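Local coordinates for protein disulfide-isomerase A4 (Rattus norvegicus, PDB 3EC3), which catalyses the rearrangement of disulfide bonds in proteins of the endoplasmic reticulum, this chain being its noncatalytic b-b' pair of thioredoxin-like domains, at residues Ala197-Glu202 with Met224-Gly229; Phe207-Glu212 with Arg220-Ala225. The protein carries 1 engineered substitution. All blocks are in the same frame, centred on the assembly; numbering follows the deposited sequence.

Contact 1 of 2, residues Ala197-Glu202 with Met224-Gly229; sequences AAILDE and MAFKKG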
# COMPACT_ATOMS: atom_id res chain seq x y z
N ALA A 197 -10.90 10.26 -11.74
CA ALA A 197 -9.47 10.20 -11.40
C ALA A 197 -8.85 11.59 -11.28
O ALA A 197 -9.25 12.52 -11.98
CB ALA A 197 -8.69 9.35 -12.41
N ALA A 198 -7.90 11.71 -10.36
CA ALA A 198 -7.12 12.93 -10.19
C ALA A 198 -5.63 12.63 -9.96
O ALA A 198 -5.24 11.50 -9.59
CB ALA A 198 -7.71 13.79 -9.05
N ILE A 199 -4.80 13.64 -10.18
CA ILE A 199 -3.41 13.57 -9.80
C ILE A 199 -3.08 14.70 -8.83
O ILE A 199 -3.38 15.86 -9.11
CB ILE A 199 -2.47 13.65 -11.04
CG1 ILE A 199 -2.78 12.47 -11.98
CG2 ILE A 199 -0.98 13.70 -10.57
CD1 ILE A 199 -1.94 12.36 -13.20
N LEU A 200 -2.46 14.36 -7.71
CA LEU A 200 -1.88 15.37 -6.82
C LEU A 200 -0.36 15.48 -7.08
O LEU A 200 0.35 14.47 -6.98
CB LEU A 200 -2.14 15.02 -5.34
CG LEU A 200 -3.47 14.40 -4.86
CD1 LEU A 200 -3.61 14.53 -3.34
CD2 LEU A 200 -4.68 15.02 -5.56
N ASP A 201 0.15 16.68 -7.40
CA ASP A 201 1.59 16.82 -7.65
C ASP A 201 2.41 17.31 -6.47
O ASP A 201 1.86 17.69 -5.41
CB ASP A 201 1.91 17.61 -8.93
CG ASP A 201 1.81 19.12 -8.74
OD1 ASP A 201 1.50 19.56 -7.61
OD2 ASP A 201 2.04 19.86 -9.73
N GLU A 202 3.72 17.35 -6.67
CA GLU A 202 4.70 17.63 -5.65
C GLU A 202 4.62 19.07 -5.16
O GLU A 202 5.12 19.39 -4.09
CB GLU A 202 6.08 17.38 -6.22
CG GLU A 202 6.90 16.36 -5.47
CD GLU A 202 7.68 15.44 -6.41
OE1 GLU A 202 7.40 15.43 -7.63
OE2 GLU A 202 8.56 14.71 -5.92
N MSE A 224 -0.10 10.08 -18.69
CA MSE A 224 0.87 10.46 -19.72
C MSE A 224 0.82 11.98 -19.96
O MSE A 224 1.87 12.65 -20.05
CB MSE A 224 0.64 9.70 -21.03
CG MSE A 224 1.42 8.40 -21.15
SE MSE A 224 3.37 8.72 -21.10
CE MSE A 224 4.09 6.88 -21.24
N ALA A 225 -0.40 12.52 -20.04
CA ALA A 225 -0.56 13.96 -20.31
C ALA A 225 0.01 14.76 -19.13
O ALA A 225 0.67 15.81 -19.33
CB ALA A 225 -2.01 14.31 -20.58
N PHE A 226 -0.21 14.24 -17.92
CA PHE A 226 0.39 14.79 -16.71
C PHE A 226 1.92 14.82 -16.79
O PHE A 226 2.53 15.85 -16.53
CB PHE A 226 -0.02 14.02 -15.46
CG PHE A 226 0.81 14.39 -14.23
CD1 PHE A 226 1.85 13.56 -13.79
CD2 PHE A 226 0.57 15.57 -13.54
CE1 PHE A 226 2.60 13.90 -12.68
CE2 PHE A 226 1.33 15.94 -12.42
CZ PHE A 226 2.35 15.11 -11.99
N LYS A 227 2.50 13.68 -17.15
CA LYS A 227 3.95 13.48 -17.22
C LYS A 227 4.57 14.47 -18.18
O LYS A 227 5.65 15.04 -17.92
CB LYS A 227 4.23 12.08 -17.76
CG LYS A 227 5.71 11.72 -17.90
CD LYS A 227 5.79 10.29 -18.42
CE LYS A 227 6.65 9.37 -17.56
NZ LYS A 227 6.86 9.76 -16.12
N LYS A 228 3.88 14.65 -19.30
CA LYS A 228 4.33 15.50 -20.40
C LYS A 228 4.02 16.98 -20.18
O LYS A 228 4.34 17.81 -21.04
CB LYS A 228 3.69 15.01 -21.70
CG LYS A 228 4.35 13.77 -22.29
CD LYS A 228 3.73 13.43 -23.65
CE LYS A 228 3.48 11.93 -23.79
NZ LYS A 228 2.19 11.62 -24.52
N GLY A 229 3.42 17.29 -19.03
CA GLY A 229 3.09 18.67 -18.68
C GLY A 229 1.97 19.27 -19.51
O GLY A 229 1.98 20.47 -19.76
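One face of the F226 ring lies under I199 CG2, a CH-pi contact with the methyl 3.8 Å from the ring centroid and 13° off the normal. At the edge, close to the ring plane, comes D201 CB, 3.9 Å from F226 CE2. This is helix-on-sheet packing in the second thioredoxin-like domain, where the end of helix 216-227 rests on strand 196-200. F226 holds CG anti to its backbone N (chi1 168°), which carries the ring to the strand; Y169 meets that ring edge-to-face. The branched I199 suits the place because it reaches the phenylalanine twice: CG2 lies over the ring while CD1 packs at its root. With an alanine in place of F226, I199 CG2 would probably lose the surface it rests on and a gap would open between helix end and strand. D201 offers the ring its CB alone; its OD1 accepts hydrogen bonds from S203 N and K205 N, so an aspartate serves both ring edge and turn. The helix ends in a Schellman motif at G229, where glycine, lacking a side chain, takes a positive phi easily. Where the ring joins the helix, I199 CD1 comes within 3.4 Å of F226 CB.

Contact 2 of 2, residues Phe207-Glu212 with Arg220-Ala225; sequences FAMEPE and REFVMA. Unlike the reference sequence in segment 220-225: R220 (reference Gln).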
# COMPACT_ATOMS: atom_id res chain seq x y z
N PHE A 207 -4.92 17.91 -10.44
CA PHE A 207 -5.39 17.84 -11.83
C PHE A 207 -6.54 16.84 -11.91
O PHE A 207 -6.40 15.70 -11.47
CB PHE A 207 -4.24 17.44 -12.76
CG PHE A 207 -3.01 18.30 -12.60
CD1 PHE A 207 -2.04 17.98 -11.64
CD2 PHE A 207 -2.83 19.44 -13.38
CE1 PHE A 207 -0.91 18.77 -11.48
CE2 PHE A 207 -1.70 20.25 -13.22
CZ PHE A 207 -0.74 19.92 -12.28
N ALA A 208 -7.68 17.25 -12.47
CA ALA A 208 -8.82 16.34 -12.53
C ALA A 208 -8.95 15.75 -13.93
O ALA A 208 -8.82 16.48 -14.92
CB ALA A 208 -10.11 17.05 -12.13
N MSE A 209 -9.21 14.45 -14.01
CA MSE A 209 -9.42 13.78 -15.30
C MSE A 209 -10.77 14.11 -15.89
O MSE A 209 -11.80 13.95 -15.23
CB MSE A 209 -9.27 12.25 -15.21
CG MSE A 209 -9.39 11.56 -16.58
SE MSE A 209 -9.23 9.63 -16.48
CE MSE A 209 -10.94 9.09 -16.94
N GLU A 210 -10.74 14.59 -17.14
CA GLU A 210 -11.92 14.77 -17.97
C GLU A 210 -12.79 13.52 -17.95
O GLU A 210 -12.40 12.49 -18.51
CB GLU A 210 -11.46 15.04 -19.41
CG GLU A 210 -12.57 15.22 -20.40
CD GLU A 210 -12.97 16.66 -20.52
OE1 GLU A 210 -12.92 17.39 -19.50
OE2 GLU A 210 -13.34 17.07 -21.63
N PRO A 211 -13.97 13.60 -17.27
CA PRO A 211 -14.90 12.47 -17.17
C PRO A 211 -15.16 11.77 -18.50
O PRO A 211 -15.54 12.41 -19.49
CB PRO A 211 -16.17 13.12 -16.63
CG PRO A 211 -15.68 14.22 -15.80
CD PRO A 211 -14.49 14.78 -16.56
N GLU A 212 -14.93 10.46 -18.51
CA GLU A 212 -15.06 9.63 -19.70
C GLU A 212 -15.40 8.25 -19.19
O GLU A 212 -15.15 7.96 -18.01
CB GLU A 212 -13.70 9.58 -20.40
CG GLU A 212 -13.71 8.87 -21.75
CD GLU A 212 -12.37 8.26 -22.08
OE1 GLU A 212 -12.32 7.02 -22.24
OE2 GLU A 212 -11.37 9.01 -22.14
N ARG A 220 -4.43 5.76 -18.55
CA ARG A 220 -3.04 5.87 -19.03
C ARG A 220 -2.75 7.21 -19.77
O ARG A 220 -1.65 7.77 -19.65
CB ARG A 220 -2.61 4.69 -19.92
CG ARG A 220 -1.10 4.45 -19.82
CD ARG A 220 -0.40 4.05 -21.11
NE ARG A 220 1.04 4.35 -21.02
CZ ARG A 220 2.00 3.48 -20.68
NH1 ARG A 220 1.70 2.22 -20.43
NH2 ARG A 220 3.28 3.87 -20.62
N GLU A 221 -3.74 7.68 -20.52
CA GLU A 221 -3.66 8.94 -21.27
C GLU A 221 -3.55 10.17 -20.36
O GLU A 221 -2.76 11.08 -20.63
CB GLU A 221 -4.86 9.06 -22.20
CG GLU A 221 -4.91 7.93 -23.22
CD GLU A 221 -6.08 8.03 -24.23
OE1 GLU A 221 -7.17 8.57 -23.90
OE2 GLU A 221 -5.90 7.53 -25.35
N PHE A 222 -4.34 10.17 -19.29
CA PHE A 222 -4.36 11.21 -18.26
C PHE A 222 -3.02 11.33 -17.53
O PHE A 222 -2.48 12.44 -17.39
CB PHE A 222 -5.52 10.88 -17.29
CG PHE A 222 -5.63 11.78 -16.08
CD1 PHE A 222 -5.65 11.21 -14.80
CD2 PHE A 222 -5.79 13.16 -16.21
CE1 PHE A 222 -5.78 12.01 -13.66
CE2 PHE A 222 -5.92 13.97 -15.08
CZ PHE A 222 -5.92 13.40 -13.80
N VAL A 223 -2.48 10.19 -17.07
CA VAL A 223 -1.14 10.13 -16.46
C VAL A 223 -0.02 10.55 -17.45
O VAL A 223 0.91 11.28 -17.07
CB VAL A 223 -0.87 8.72 -15.85
CG1 VAL A 223 0.57 8.57 -15.38
CG2 VAL A 223 -1.89 8.42 -14.70
N MSE A 224 -0.10 10.08 -18.69
CA MSE A 224 0.87 10.46 -19.72
C MSE A 224 0.82 11.98 -19.96
O MSE A 224 1.87 12.65 -20.05
CB MSE A 224 0.64 9.70 -21.03
CG MSE A 224 1.42 8.40 -21.15
SE MSE A 224 3.37 8.72 -21.10
CE MSE A 224 4.09 6.88 -21.24
N ALA A 225 -0.40 12.52 -20.04
CA ALA A 225 -0.56 13.96 -20.31
C ALA A 225 0.01 14.76 -19.13
O ALA A 225 0.67 15.81 -19.33
CB ALA A 225 -2.01 14.31 -20.58
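M209 lies across F222, and its side chain can be followed over the aromatic ring from root to tip. CB stands almost exactly above the ring centre, 3.5 Å from the centroid and 2° off the normal, a CH-pi contact over the face. From there CG runs back toward the helix and meets F222 CG at 3.8 Å, because chi1 of -176° sets M209 CG anti to its own backbone N. The selenium, which stands in for sulfur in this selenomethionine, lies further toward the helix, past the root of the ring, 4.0 Å from F222 CB. Its distance of 4.8 Å from the ring centroid, 37° off the normal, makes an oblique Met-aromatic contact. The chain then bends at chi3, and the methyl CE leads away from F222.

The backbone just before M209 takes the far end of the same ring. F207 O lies at the edge, near the ring plane, 3.3 Å from F222 CZ, while M209 CA is over the face that CB occupies. F222 fits beside the end strand 206-208 of the sheet: a flat, long side chain can lie beneath M209 and still reach the backbone at F207. A197 and I199 of the neighbouring strand also touch it, so the ring is shared by two strands of the thioredoxin-like sheet.

Nearer the surface, E212 OE2 and E221 OE1 lie 4.6 Å apart, two like charges that probably repel mildly. No hydrogen bond crosses between 207-212 and 220-225. The contact therefore probably rests on burial of apolar surface and on dispersion, with the aromatic face against a polarisable chalcogen (sulfur in the natural methionine), and the carboxylates add no attraction.

Past the first domain and the earlier strands of the second, the chain running from the N terminus reaches strand 196-200, turns, and returns antiparallel as strand 206-208, at the edge of the sheet. After a loop comes helix 216-227, packed back on both strands. Contact 2 closes the shorter loop, from 207-212 to 220-225; contact 1 closes the longer one, from 197-202 to 224-229, and encloses it. Both share M224 and A225. A197 O with M209 N and I199 O with F207 N probably form hydrogen bonds joining the strands, and I199 CG1 packs on F222 CE1. The contacts thus tie the antiparallel pair to the helix after it, the beta-beta-alpha end of the thioredoxin fold.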